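Putative esterase MT1895 (Mycobacterium tuberculosis, PDB 3S4K) probably hydrolyses acyl-CoA thioesters, perhaps 1,4-dihydroxy-2-naphthoyl-CoA, as a small hotdog-fold enzyme. Local coordinates at residues P20-L25 with I63-S68; F29-L32 with A37-Q40; G33-R38 with L109-R114; G57-M62 with R128-G133; F72-S77 with R114-L119. All blocks are in the same frame, centred on the assembly; numbering follows the deposited sequence.

The five contacts show how a hotdog fold is assembled around one long helix, 56-75, enclosed by a curled antiparallel sheet. Contact 2 ties strands 28-33 and 36-43 into a hairpin, and contact 1 joins helix 20-25 to the middle of the long helix. Contacts 4 and 5 lie near opposite ends of that helix, centres about 20 Å apart, on neighbouring strands 129-140 and 115-123. Contact 3 bridges the hairpin turn to strand 110-111, its centre about 4 Å from that of contact 5. Along the chain, contact 2 falls between the segments of contact 1 and contact 5 between those of contact 4, while contacts 1 and 4 alternate; both of these also lie at the subunit interface.

Contact 1 of 5, residues P20-L25 with I63-S68; sequences PFDSEL and IESIAS
Asp22 and Ser65 alone join the two helices across this buried contact, carboxylate to hydroxyl. The polar interaction is a hydrogen bond from Ser65 OG to Asp22 OD1, modelled at 2.4 Å. So short a separation is doubtful, the more so because Ser65 was built in two conformers, and the pairing is safer than the length. Around Asp22 CB the carboxylate carbon stands anti to the carbonyl carbon (chi1 -73°), which extends the group from helix 20-25 into the gap between the helices. The second oxygen, OD2, remains 3.3 Å from Ser65 OG, so the hydroxyl approaches the carboxylate chiefly through OD1.

The serine hydroxyl has further polar neighbours: His55 of the second subunit, through NE2, and more weakly Ala61 O one turn back on its own helix. Within helix 56-75, Ser68 OG folds back to bond Glu64 O at 2.6 Å, on the opposite face of that carbonyl from Ser68 N.

Apolar packing flanks the polar pair, Leu25 on Leu41 and Ile66 on Ala37 and Ala39. Separately, the ring of Phe21 meets that of His55 of the second subunit, planes about 60° apart. A short helix laid beside the central helix, with a histidine arriving from the partner chain, places the contact at the dimer interface of the hotdog fold, the region where thioesterases of this superfamily generally form their active sites.

Contact 2 of 5, residues F29-L32 with A37-Q40; sequences FTEL and ARAQ
Thr30 and Glu31 both face Arg38, making a classic beta bulge in the hairpin of strands 28-33 and 36-43. The shorter bonds are Thr30 N to Arg38 O at 2.8 Å, nearly straight at 162°, and Arg38 N to Glu31 O at 2.9 Å. Glu31 N reaches the same carbonyl, Arg38 O, only weakly, so one acceptor serves the two amides that the extra residue brings to it. Glu31 and Arg38 thereby form an antiparallel hydrogen-bonded pair, while Phe29 with Ala39 and Leu32 with Ala37 are non-hydrogen-bonded.

Beyond the backbone, the side chains of Glu31 and Arg38 lie alongside each other and point the same way. A salt bridge joins Glu31 OE1 to Arg38 NE at 3.0 Å, but it is bent as a hydrogen bond and weak, with the carboxylate turned 47° from the guanidinium plane. One water spans Thr30 OG1 and Gln40 OE1, donating to the latter, where the two side chains cross at about a right angle.

The opposite face, carrying Phe29, Leu32, Ala37 and Ala39, turns to helix 56-75: Phe29 and Leu32 touch Met69, and Leu32 also touches Ala73. Leu32 CD1 rests on Ala37 CB at 3.8 Å. Ala37 also borders the Phe29 ring, its CB lying at the ring's edge, 4.0 Å from CE2. Over the face of that ring sits Ala39, its CB 3.8 Å from the centroid of Phe29 and only 11° off the normal, a CH-pi contact.

Contact 3 of 5, residues G33-R38 with L109-R114; sequences GPDGAR and LHRGRR. With SO4 (sulfate ion), chain G.
Arg111 meets Pro34 and Asp35 through a single nitrogen. Its NH1 makes a salt bridge to Asp35 OD1 at 3.0 Å, an almost straight bond (173°) that uses the anti lone pair of the carboxylate oxygen and lies in the guanidinium plane. A weak, bent bond runs from Arg111 NH1 to Pro34 O at 2.9 Å. The carboxylate is turned 62° from the guanidinium.

Another guanidinium edge faces a sulfate ion, probably from the crystallisation liquor: Arg111 NE bonds O1 at 2.9 Å and NH2 bonds O2 at 3.1 Å, while the backbone Arg111 N holds O4. A bend at chi3 (-71°) allows the chain to wrap round the anion while NH1 still reaches the turn. In the crystal, anions on two edges probably help to orient the guanidinium.

Farther out, Trp74, Gln116 and Trp118 pack against the arginine chain. Asp35 is placed by the type I turn from Gly33 to Gly36, closed by Gly33 N to Gly36 O and the longer reverse bond from Gly36 N to Gly33 O. Gly36 has backbone angles that call for glycine. This is a beta hairpin with a two-residue type I turn, tied across the surface to strand 110-111.

Contact 4 of 5, residues G57-M62 with R128-G133; sequences GVYCAM and RVVARG
Tyr59 lies across Val130 and Ala131, and these three buried residues make the whole contact. The interaction is apolar throughout. At the root of the side chain, Ala131 CB packs against Tyr59 CB and CG, 3.7 Å from each. Toward the far end, one branch of the valine takes over: Val130 CG2 lies 3.6 Å from Tyr59 CE1, and equally near CZ and OH, with the two side chains crossing at about a right angle. Neither methyl group sits squarely over the ring or in its plane; both approach obliquely.

Tyr59 CG is anti to the carbonyl carbon (chi1 -63°), which carries the ring away from the helix axis and along the strand. Val130 CG2 is held between its backbone N and carbonyl carbon, the branch that is turned to the phenol.

The backbone contributes by its shape. Val130 and Ala131 both face Ile122 in a classic beta bulge, and this irregularity is what lets two successive side chains point toward the same helix.

Ile122 of strand 115-123 also touches Tyr59, with Val54 and Ile97 from loops beside it. This is the helix-on-sheet packing of the hotdog fold, its central helix lying against the curled sheet. The first turns of helix 56-75 are thus seated on strands 115-123 and 129-140, while Val58 and Cys60, on other sides of the helix, pack against Phe21 and Cys60 of the second subunit.

Contact 5 of 5, residues F72-S77 with R114-L119; sequences FAWLNS and RQQLWL
Trp74 and Gln116 are brought together by two different first torsions. On the helix, Trp74 CG swings opposite the backbone N (chi1 180°), which sends the indole outward from the last turn, toward strands 110-111 and 115-123. On strand 115-123, Gln116 CG is anti to the carbonyl carbon (chi1 -44°) and the chain then runs out straight, delivering its amide to the benzo edge of the indole.

There Gln116 NE2 comes 3.6 Å from Trp74 CE3, near the ring plane, and the amide is turned 63° from the indole. The amide nitrogen also touches Leu75 CB, at 4.0 Å. Trp118, two residues on along the strand, offers its edge to Trp74: Trp74 CB stands 4.3 Å from Trp118 CZ2, a loose apolar touch. The body of the Trp118 ring is packed among Ala67, Ala70 and Ala71 of the helix, with Ala106 and Pro108 of strand 100-108.

The amide is fixed by partners at both ends. Trp118 NE1 gives a hydrogen bond of 2.9 Å to Gln116 OE1, in the plane of the indole but above that of the carbonyl, while Gln116 NE2 bonds Asn139 OD1 and the backbone Ala71 O. These partners define which end is oxygen and which nitrogen. The buried polar group is therefore satisfied by hydrogen bonds to sheet and helix, and its meeting with the Trp74 edge is one of van der Waals fit.

Contact 1 of 5, residues P20-L25 with I63-S68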
# COMPACT_ATOMS: atom_id res chain seq x y z
N PRO A 20 -11.54 9.21 4.85
CA PRO A 20 -12.31 8.81 3.67
C PRO A 20 -11.90 7.49 3.04
O PRO A 20 -12.76 6.66 2.79
CB PRO A 20 -12.11 9.97 2.69
CG PRO A 20 -11.90 11.15 3.58
CD PRO A 20 -11.13 10.63 4.78
N PHE A 21 -10.61 7.28 2.77
CA PHE A 21 -10.21 6.02 2.13
C PHE A 21 -10.45 4.82 3.03
O PHE A 21 -10.73 3.73 2.54
CB PHE A 21 -8.75 6.08 1.66
CG PHE A 21 -8.36 4.93 0.75
CD1 PHE A 21 -9.07 4.66 -0.40
CD2 PHE A 21 -7.23 4.18 1.03
CE1 PHE A 21 -8.70 3.60 -1.23
CE2 PHE A 21 -6.84 3.16 0.20
CZ PHE A 21 -7.58 2.86 -0.92
N ASP A 22 -10.38 5.00 4.36
CA ASP A 22 -10.68 3.88 5.26
C ASP A 22 -12.13 3.44 5.08
O ASP A 22 -12.44 2.25 5.18
CB ASP A 22 -10.42 4.24 6.73
CG ASP A 22 -8.93 4.31 7.08
OD1 ASP A 22 -8.07 3.94 6.25
OD2 ASP A 22 -8.62 4.74 8.22
N SER A 23 -13.03 4.38 4.82
CA SER A 23 -14.43 3.99 4.56
C SER A 23 -14.55 3.10 3.32
O SER A 23 -15.36 2.17 3.30
CB SER A 23 -15.32 5.22 4.42
OG SER A 23 -16.68 4.84 4.24
N GLU A 24 -13.76 3.40 2.29
CA GLU A 24 -13.75 2.56 1.09
C GLU A 24 -13.24 1.15 1.36
O GLU A 24 -13.72 0.20 0.76
CB GLU A 24 -12.92 3.20 -0.03
CG GLU A 24 -13.51 4.50 -0.58
CD GLU A 24 -14.96 4.35 -1.05
OE1 GLU A 24 -15.19 3.66 -2.05
OE2 GLU A 24 -15.86 4.92 -0.42
N LEU A 25 -12.25 1.05 2.24
CA LEU A 25 -11.69 -0.23 2.63
C LEU A 25 -12.62 -1.02 3.54
O LEU A 25 -12.49 -2.23 3.61
CB LEU A 25 -10.36 -0.05 3.37
CG LEU A 25 -9.20 0.59 2.60
CD1 LEU A 25 -7.99 0.83 3.52
CD2 LEU A 25 -8.80 -0.28 1.43
N ILE A 63 -2.13 -1.12 6.85
CA ILE A 63 -0.91 -0.91 7.62
C ILE A 63 -0.65 0.58 7.74
O ILE A 63 -0.37 1.09 8.81
CB ILE A 63 0.26 -1.72 6.98
CG1 ILE A 63 0.09 -3.20 7.32
CG2 ILE A 63 1.68 -1.17 7.38
CD1 ILE A 63 0.79 -4.14 6.37
N GLU A 64 -0.82 1.31 6.65
CA GLU A 64 -0.59 2.76 6.66
C GLU A 64 -1.53 3.49 7.62
O GLU A 64 -1.09 4.33 8.43
CB GLU A 64 -0.72 3.31 5.23
CG GLU A 64 -0.42 4.80 5.08
CD GLU A 64 1.05 5.14 5.14
OE1 GLU A 64 1.90 4.21 5.15
OE2 GLU A 64 1.37 6.36 5.18
N SER A 65 -2.82 3.15 7.55
CA SER A 65 -3.84 3.76 8.40
C SER A 65 -3.62 3.49 9.88
O SER A 65 -3.66 4.40 10.71
CB SER A 65 -5.23 3.24 8.01
OG SER A 65 -5.71 3.89 6.85
N ILE A 66 -3.41 2.24 10.22
CA ILE A 66 -3.32 1.87 11.65
C ILE A 66 -2.09 2.52 12.28
O ILE A 66 -2.15 3.11 13.36
CB ILE A 66 -3.36 0.33 11.85
CG1 ILE A 66 -4.65 -0.25 11.27
CG2 ILE A 66 -3.29 -0.03 13.37
CD1 ILE A 66 -4.75 -1.80 11.23
N ALA A 67 -0.96 2.45 11.58
CA ALA A 67 0.28 3.10 12.01
C ALA A 67 0.15 4.62 12.14
O ALA A 67 0.61 5.21 13.13
CB ALA A 67 1.41 2.75 11.03
N SER A 68 -0.42 5.27 11.13
CA SER A 68 -0.54 6.72 11.17
C SER A 68 -1.43 7.18 12.31
O SER A 68 -1.12 8.19 12.94
CB SER A 68 -1.04 7.30 9.84
OG SER A 68 -0.29 6.80 8.75

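Contact 2 of 5, residues F29-L32 with A37-Q40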
# COMPACT_ATOMS: atom_id res chain seq x y z
N PHE A 29 -11.76 0.89 13.37
CA PHE A 29 -10.79 0.81 14.50
C PHE A 29 -11.50 0.34 15.74
O PHE A 29 -12.65 0.73 16.01
CB PHE A 29 -10.14 2.15 14.82
CG PHE A 29 -9.04 2.51 13.90
CD1 PHE A 29 -9.31 2.89 12.60
CD2 PHE A 29 -7.71 2.47 14.33
CE1 PHE A 29 -8.29 3.22 11.74
CE2 PHE A 29 -6.70 2.79 13.49
CZ PHE A 29 -6.99 3.17 12.17
N THR A 30 -10.79 -0.51 16.49
CA THR A 30 -11.26 -1.03 17.77
C THR A 30 -10.49 -0.48 18.97
O THR A 30 -11.03 -0.43 20.09
CB THR A 30 -11.20 -2.56 17.82
OG1 THR A 30 -9.87 -3.04 17.52
CG2 THR A 30 -12.19 -3.14 16.86
N GLU A 31 -9.23 -0.12 18.76
CA GLU A 31 -8.39 0.49 19.81
C GLU A 31 -7.52 1.58 19.22
O GLU A 31 -7.00 1.45 18.10
CB GLU A 31 -7.43 -0.49 20.49
CG GLU A 31 -8.02 -1.83 20.87
CD GLU A 31 -7.03 -2.74 21.61
OE1 GLU A 31 -5.86 -2.36 21.81
OE2 GLU A 31 -7.46 -3.85 22.00
N LEU A 32 -7.36 2.65 19.98
CA LEU A 32 -6.49 3.75 19.57
C LEU A 32 -5.96 4.48 20.81
O LEU A 32 -6.73 4.99 21.62
CB LEU A 32 -7.26 4.69 18.63
CG LEU A 32 -6.50 5.94 18.17
CD1 LEU A 32 -5.18 5.56 17.51
CD2 LEU A 32 -7.39 6.73 17.23
N ALA A 37 -2.62 0.99 18.06
CA ALA A 37 -3.94 0.94 17.50
C ALA A 37 -4.24 -0.41 16.88
O ALA A 37 -3.32 -1.18 16.52
CB ALA A 37 -4.14 2.05 16.46
N ARG A 38 -5.52 -0.70 16.79
CA ARG A 38 -6.01 -1.93 16.19
C ARG A 38 -7.24 -1.63 15.33
O ARG A 38 -8.11 -0.84 15.72
CB ARG A 38 -6.33 -3.00 17.24
CG ARG A 38 -5.11 -3.38 18.15
CD ARG A 38 -5.44 -4.45 19.15
NE ARG A 38 -4.44 -4.40 20.22
CZ ARG A 38 -3.62 -5.38 20.61
NH1 ARG A 38 -3.69 -6.61 20.09
NH2 ARG A 38 -2.73 -5.12 21.57
N ALA A 39 -7.31 -2.26 14.16
CA ALA A 39 -8.46 -2.10 13.28
C ALA A 39 -8.64 -3.33 12.43
O ALA A 39 -7.76 -4.19 12.36
CB ALA A 39 -8.31 -0.85 12.39
N GLN A 40 -9.79 -3.41 11.79
CA GLN A 40 -10.19 -4.63 11.12
C GLN A 40 -11.06 -4.33 9.92
O GLN A 40 -11.79 -3.33 9.91
CB GLN A 40 -10.93 -5.51 12.10
CG GLN A 40 -12.24 -4.91 12.60
CD GLN A 40 -12.72 -5.62 13.86
OE1 GLN A 40 -11.93 -5.93 14.74
NE2 GLN A 40 -14.01 -5.86 13.94
O HOH W 1 -9.72 -4.36 15.15

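Contact 3 of 5, residues G33-R38 with L109-R114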
# COMPACT_ATOMS: atom_id res chain seq x y z
N GLY A 33 -4.63 4.52 20.95
CA GLY A 33 -3.99 5.24 22.02
C GLY A 33 -2.51 5.47 21.74
O GLY A 33 -2.00 5.07 20.70
N PRO A 34 -1.81 6.06 22.71
CA PRO A 34 -0.38 6.36 22.53
C PRO A 34 0.51 5.16 22.29
O PRO A 34 1.58 5.30 21.69
CB PRO A 34 0.01 7.04 23.85
CG PRO A 34 -1.20 7.28 24.59
CD PRO A 34 -2.37 6.64 23.94
N ASP A 35 0.12 3.98 22.77
CA ASP A 35 0.99 2.81 22.61
C ASP A 35 0.62 1.93 21.45
O ASP A 35 1.31 0.94 21.19
CB ASP A 35 1.04 1.99 23.88
CG ASP A 35 1.77 2.72 25.00
OD1 ASP A 35 2.64 3.59 24.72
OD2 ASP A 35 1.47 2.43 26.16
N GLY A 36 -0.44 2.29 20.73
CA GLY A 36 -0.84 1.56 19.55
C GLY A 36 -2.28 1.73 19.12
O GLY A 36 -3.03 2.51 19.68
N ALA A 37 -2.62 0.99 18.06
CA ALA A 37 -3.94 0.94 17.50
C ALA A 37 -4.24 -0.41 16.88
O ALA A 37 -3.32 -1.18 16.52
CB ALA A 37 -4.14 2.05 16.46
N ARG A 38 -5.52 -0.70 16.79
CA ARG A 38 -6.01 -1.93 16.19
C ARG A 38 -7.24 -1.63 15.33
O ARG A 38 -8.11 -0.84 15.72
CB ARG A 38 -6.33 -3.00 17.24
CG ARG A 38 -5.11 -3.38 18.15
CD ARG A 38 -5.44 -4.45 19.15
NE ARG A 38 -4.44 -4.40 20.22
CZ ARG A 38 -3.62 -5.38 20.61
NH1 ARG A 38 -3.69 -6.61 20.09
NH2 ARG A 38 -2.73 -5.12 21.57
N LEU A 109 8.06 0.80 17.28
CA LEU A 109 9.48 0.49 17.17
C LEU A 109 10.39 1.65 17.57
O LEU A 109 11.44 1.42 18.15
CB LEU A 109 9.83 0.03 15.75
CG LEU A 109 9.01 -1.17 15.25
CD1 LEU A 109 9.45 -1.56 13.82
CD2 LEU A 109 9.14 -2.37 16.18
N HIS A 110 10.00 2.87 17.21
CA HIS A 110 10.75 4.08 17.58
C HIS A 110 9.78 5.24 17.65
O HIS A 110 8.94 5.41 16.76
CB HIS A 110 11.84 4.43 16.56
CG HIS A 110 12.46 5.78 16.81
ND1 HIS A 110 13.37 5.99 17.83
CD2 HIS A 110 12.26 6.99 16.23
CE1 HIS A 110 13.72 7.26 17.84
NE2 HIS A 110 13.05 7.90 16.89
N ARG A 111 9.87 6.03 18.71
CA ARG A 111 9.05 7.23 18.82
C ARG A 111 9.91 8.36 19.38
O ARG A 111 10.26 8.35 20.55
CB ARG A 111 7.85 6.97 19.72
CG ARG A 111 6.87 5.93 19.20
CD ARG A 111 5.78 5.58 20.22
NE ARG A 111 6.34 4.81 21.32
CZ ARG A 111 5.64 4.32 22.33
NH1 ARG A 111 4.33 4.53 22.42
NH2 ARG A 111 6.24 3.61 23.28
N GLY A 112 10.27 9.30 18.52
CA GLY A 112 11.20 10.35 18.89
C GLY A 112 10.66 11.71 18.50
O GLY A 112 9.51 11.84 18.05
N ARG A 113 11.50 12.72 18.68
CA ARG A 113 11.11 14.09 18.36
C ARG A 113 10.81 14.26 16.88
O ARG A 113 9.76 14.80 16.54
CB ARG A 113 12.19 15.08 18.77
CG ARG A 113 11.80 16.55 18.55
CD ARG A 113 12.87 17.49 19.07
NE ARG A 113 14.13 17.29 18.36
CZ ARG A 113 14.45 17.85 17.20
NH1 ARG A 113 13.61 18.67 16.56
NH2 ARG A 113 15.63 17.58 16.66
N ARG A 114 11.69 13.78 16.01
CA ARG A 114 11.52 14.03 14.58
C ARG A 114 10.73 12.97 13.84
O ARG A 114 9.99 13.30 12.89
CB ARG A 114 12.87 14.23 13.89
CG ARG A 114 13.48 15.57 14.21
CD ARG A 114 14.87 15.72 13.67
NE ARG A 114 14.87 15.76 12.20
CZ ARG A 114 15.82 16.29 11.45
NH1 ARG A 114 16.88 16.88 12.00
NH2 ARG A 114 15.71 16.24 10.13
S SO4 G . 9.85 3.68 21.52
O1 SO4 G . 8.79 3.44 20.57
O2 SO4 G . 9.23 4.07 22.80
O3 SO4 G . 10.55 2.40 21.72
O4 SO4 G . 10.87 4.69 21.10

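Contact 4 of 5, residues G57-M62 with R128-G133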
# COMPACT_ATOMS: atom_id res chain seq x y z
N GLY A 57 -2.16 -4.16 -2.09
CA GLY A 57 -2.45 -2.76 -1.78
C GLY A 57 -3.39 -2.54 -0.62
O GLY A 57 -3.29 -1.53 0.08
N VAL A 58 -4.35 -3.45 -0.43
CA VAL A 58 -5.30 -3.36 0.69
C VAL A 58 -4.58 -3.46 2.02
O VAL A 58 -4.79 -2.63 2.92
CB VAL A 58 -6.36 -4.49 0.58
CG1 VAL A 58 -7.21 -4.64 1.86
CG2 VAL A 58 -7.23 -4.26 -0.65
N TYR A 59 -3.69 -4.44 2.12
CA TYR A 59 -2.85 -4.60 3.30
C TYR A 59 -1.89 -3.42 3.49
O TYR A 59 -1.76 -2.92 4.60
CB TYR A 59 -2.03 -5.89 3.25
CG TYR A 59 -2.87 -7.15 3.24
CD1 TYR A 59 -3.89 -7.34 4.15
CD2 TYR A 59 -2.59 -8.18 2.36
CE1 TYR A 59 -4.66 -8.50 4.15
CE2 TYR A 59 -3.34 -9.35 2.35
CZ TYR A 59 -4.36 -9.51 3.24
OH TYR A 59 -5.09 -10.68 3.23
N CYS A 60 -1.20 -3.02 2.43
CA CYS A 60 -0.43 -1.77 2.50
C CYS A 60 -1.21 -0.61 3.10
O CYS A 60 -0.72 0.10 3.96
CB CYS A 60 0.06 -1.39 1.13
SG CYS A 60 1.24 -2.54 0.41
N ALA A 61 -2.44 -0.43 2.65
CA ALA A 61 -3.27 0.68 3.08
C ALA A 61 -3.70 0.56 4.53
O ALA A 61 -3.69 1.53 5.31
CB ALA A 61 -4.50 0.80 2.15
N MET A 62 -4.09 -0.65 4.90
CA MET A 62 -4.45 -0.99 6.29
C MET A 62 -3.31 -0.66 7.23
O MET A 62 -3.48 -0.00 8.27
CB MET A 62 -4.73 -2.48 6.43
CG MET A 62 -6.14 -2.94 6.17
SD MET A 62 -6.33 -4.63 6.81
CE MET A 62 -6.46 -4.40 8.58
N ARG A 128 -3.38 -16.61 11.53
CA ARG A 128 -2.21 -16.68 10.67
C ARG A 128 -1.91 -15.29 10.13
O ARG A 128 -2.82 -14.54 9.76
CB ARG A 128 -2.42 -17.68 9.50
CG ARG A 128 -2.58 -19.13 9.97
CD ARG A 128 -2.59 -20.11 8.84
NE ARG A 128 -2.41 -21.48 9.31
CZ ARG A 128 -3.39 -22.27 9.77
NH1 ARG A 128 -4.64 -21.83 9.85
NH2 ARG A 128 -3.11 -23.52 10.16
N VAL A 129 -0.63 -14.96 10.09
CA VAL A 129 -0.21 -13.67 9.54
C VAL A 129 -0.39 -13.70 8.03
O VAL A 129 0.10 -14.60 7.35
CB VAL A 129 1.25 -13.34 9.91
CG1 VAL A 129 1.70 -12.04 9.26
CG2 VAL A 129 1.42 -13.24 11.44
N VAL A 130 -1.09 -12.69 7.52
CA VAL A 130 -1.29 -12.48 6.08
C VAL A 130 -0.38 -11.40 5.51
O VAL A 130 0.03 -11.51 4.34
CB VAL A 130 -2.79 -12.24 5.69
CG1 VAL A 130 -3.63 -13.48 5.99
CG2 VAL A 130 -3.38 -11.04 6.38
N ALA A 131 -0.06 -10.38 6.30
CA ALA A 131 0.86 -9.30 5.90
C ALA A 131 1.44 -8.65 7.16
O ALA A 131 0.81 -8.71 8.23
CB ALA A 131 0.14 -8.26 5.01
N ARG A 132 2.61 -8.04 7.04
CA ARG A 132 3.29 -7.38 8.17
C ARG A 132 4.10 -6.26 7.57
O ARG A 132 4.72 -6.46 6.53
CB ARG A 132 4.19 -8.39 8.89
CG ARG A 132 5.02 -7.90 10.09
CD ARG A 132 6.03 -9.00 10.49
NE ARG A 132 6.71 -8.72 11.75
CZ ARG A 132 7.75 -7.91 11.88
NH1 ARG A 132 8.24 -7.27 10.82
NH2 ARG A 132 8.31 -7.73 13.07
N GLY A 133 4.09 -5.09 8.18
CA GLY A 133 4.75 -3.94 7.57
C GLY A 133 5.22 -2.93 8.60
O GLY A 133 4.75 -2.93 9.75

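Contact 5 of 5, residues F72-S77 with R114-L119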
# COMPACT_ATOMS: atom_id res chain seq x y z
N PHE A 72 -0.23 9.55 15.39
CA PHE A 72 -0.88 10.80 15.73
C PHE A 72 -1.30 10.80 17.20
O PHE A 72 -1.12 11.79 17.90
CB PHE A 72 -2.08 11.01 14.85
CG PHE A 72 -2.76 12.31 15.07
CD1 PHE A 72 -2.39 13.43 14.34
CD2 PHE A 72 -3.78 12.42 16.01
CE1 PHE A 72 -3.03 14.66 14.53
CE2 PHE A 72 -4.42 13.65 16.22
CZ PHE A 72 -4.04 14.77 15.49
N ALA A 73 -1.84 9.68 17.67
CA ALA A 73 -2.23 9.58 19.06
C ALA A 73 -1.04 9.75 20.00
O ALA A 73 -1.16 10.44 21.00
CB ALA A 73 -2.94 8.24 19.35
N TRP A 74 0.09 9.13 19.70
CA TRP A 74 1.25 9.28 20.56
C TRP A 74 1.75 10.73 20.54
O TRP A 74 2.03 11.31 21.59
CB TRP A 74 2.37 8.32 20.16
CG TRP A 74 3.57 8.47 21.02
CD1 TRP A 74 3.76 7.92 22.25
CD2 TRP A 74 4.73 9.26 20.74
NE1 TRP A 74 5.01 8.29 22.74
CE2 TRP A 74 5.61 9.11 21.83
CE3 TRP A 74 5.12 10.05 19.65
CZ2 TRP A 74 6.84 9.75 21.88
CZ3 TRP A 74 6.37 10.68 19.70
CH2 TRP A 74 7.21 10.53 20.81
N LEU A 75 1.87 11.32 19.35
CA LEU A 75 2.43 12.65 19.25
C LEU A 75 1.63 13.65 20.10
O LEU A 75 2.20 14.55 20.71
CB LEU A 75 2.46 13.13 17.81
CG LEU A 75 3.16 14.47 17.54
CD1 LEU A 75 4.60 14.48 17.98
CD2 LEU A 75 3.08 14.81 16.04
N ASN A 76 0.32 13.47 20.13
CA ASN A 76 -0.58 14.42 20.78
C ASN A 76 -0.96 14.03 22.20
O ASN A 76 -1.80 14.67 22.84
CB ASN A 76 -1.78 14.64 19.89
CG ASN A 76 -1.42 15.42 18.64
OD1 ASN A 76 -1.14 16.62 18.73
ND2 ASN A 76 -1.36 14.74 17.49
N SER A 77 -0.27 13.01 22.72
CA SER A 77 -0.43 12.58 24.10
C SER A 77 0.52 13.34 25.02
O SER A 77 0.47 13.14 26.24
CB SER A 77 -0.17 11.08 24.23
OG SER A 77 1.22 10.80 24.14
N ARG A 114 11.69 13.78 16.01
CA ARG A 114 11.52 14.03 14.58
C ARG A 114 10.73 12.97 13.84
O ARG A 114 9.99 13.30 12.89
CB ARG A 114 12.87 14.23 13.89
CG ARG A 114 13.48 15.57 14.21
CD ARG A 114 14.87 15.72 13.67
NE ARG A 114 14.87 15.76 12.20
CZ ARG A 114 15.82 16.29 11.45
NH1 ARG A 114 16.88 16.88 12.00
NH2 ARG A 114 15.71 16.24 10.13
N GLN A 115 10.93 11.70 14.21
CA GLN A 115 10.29 10.58 13.47
C GLN A 115 9.69 9.52 14.40
O GLN A 115 10.02 9.45 15.60
CB GLN A 115 11.28 9.91 12.50
CG GLN A 115 11.96 10.91 11.50
CD GLN A 115 12.61 10.23 10.29
OE1 GLN A 115 12.17 9.20 9.84
NE2 GLN A 115 13.66 10.85 9.74
N GLN A 116 8.80 8.71 13.81
CA GLN A 116 8.29 7.51 14.43
C GLN A 116 8.38 6.35 13.46
O GLN A 116 8.28 6.53 12.23
CB GLN A 116 6.85 7.65 14.94
CG GLN A 116 6.54 8.94 15.67
CD GLN A 116 5.15 8.97 16.23
OE1 GLN A 116 4.66 7.95 16.76
NE2 GLN A 116 4.48 10.13 16.13
N LEU A 117 8.53 5.16 14.02
CA LEU A 117 8.53 3.94 13.27
C LEU A 117 7.58 2.97 13.98
O LEU A 117 7.75 2.67 15.18
CB LEU A 117 9.98 3.42 13.14
CG LEU A 117 10.17 2.19 12.26
CD1 LEU A 117 9.93 2.53 10.80
CD2 LEU A 117 11.54 1.54 12.45
N TRP A 118 6.57 2.47 13.26
CA TRP A 118 5.55 1.57 13.79
C TRP A 118 5.50 0.26 12.99
O TRP A 118 5.66 0.27 11.78
CB TRP A 118 4.15 2.20 13.74
CG TRP A 118 3.99 3.31 14.75
CD1 TRP A 118 4.37 4.59 14.61
CD2 TRP A 118 3.40 3.20 16.04
NE1 TRP A 118 4.06 5.32 15.73
CE2 TRP A 118 3.48 4.48 16.65
CE3 TRP A 118 2.83 2.15 16.77
CZ2 TRP A 118 2.98 4.74 17.93
CZ3 TRP A 118 2.37 2.40 18.04
CH2 TRP A 118 2.44 3.69 18.61
N LEU A 119 5.30 -0.86 13.70
CA LEU A 119 5.09 -2.19 13.10
C LEU A 119 3.60 -2.53 13.15
O LEU A 119 2.96 -2.40 14.21
CB LEU A 119 5.85 -3.26 13.89
CG LEU A 119 5.48 -4.70 13.59
CD1 LEU A 119 5.91 -5.03 12.17
CD2 LEU A 119 6.17 -5.64 14.58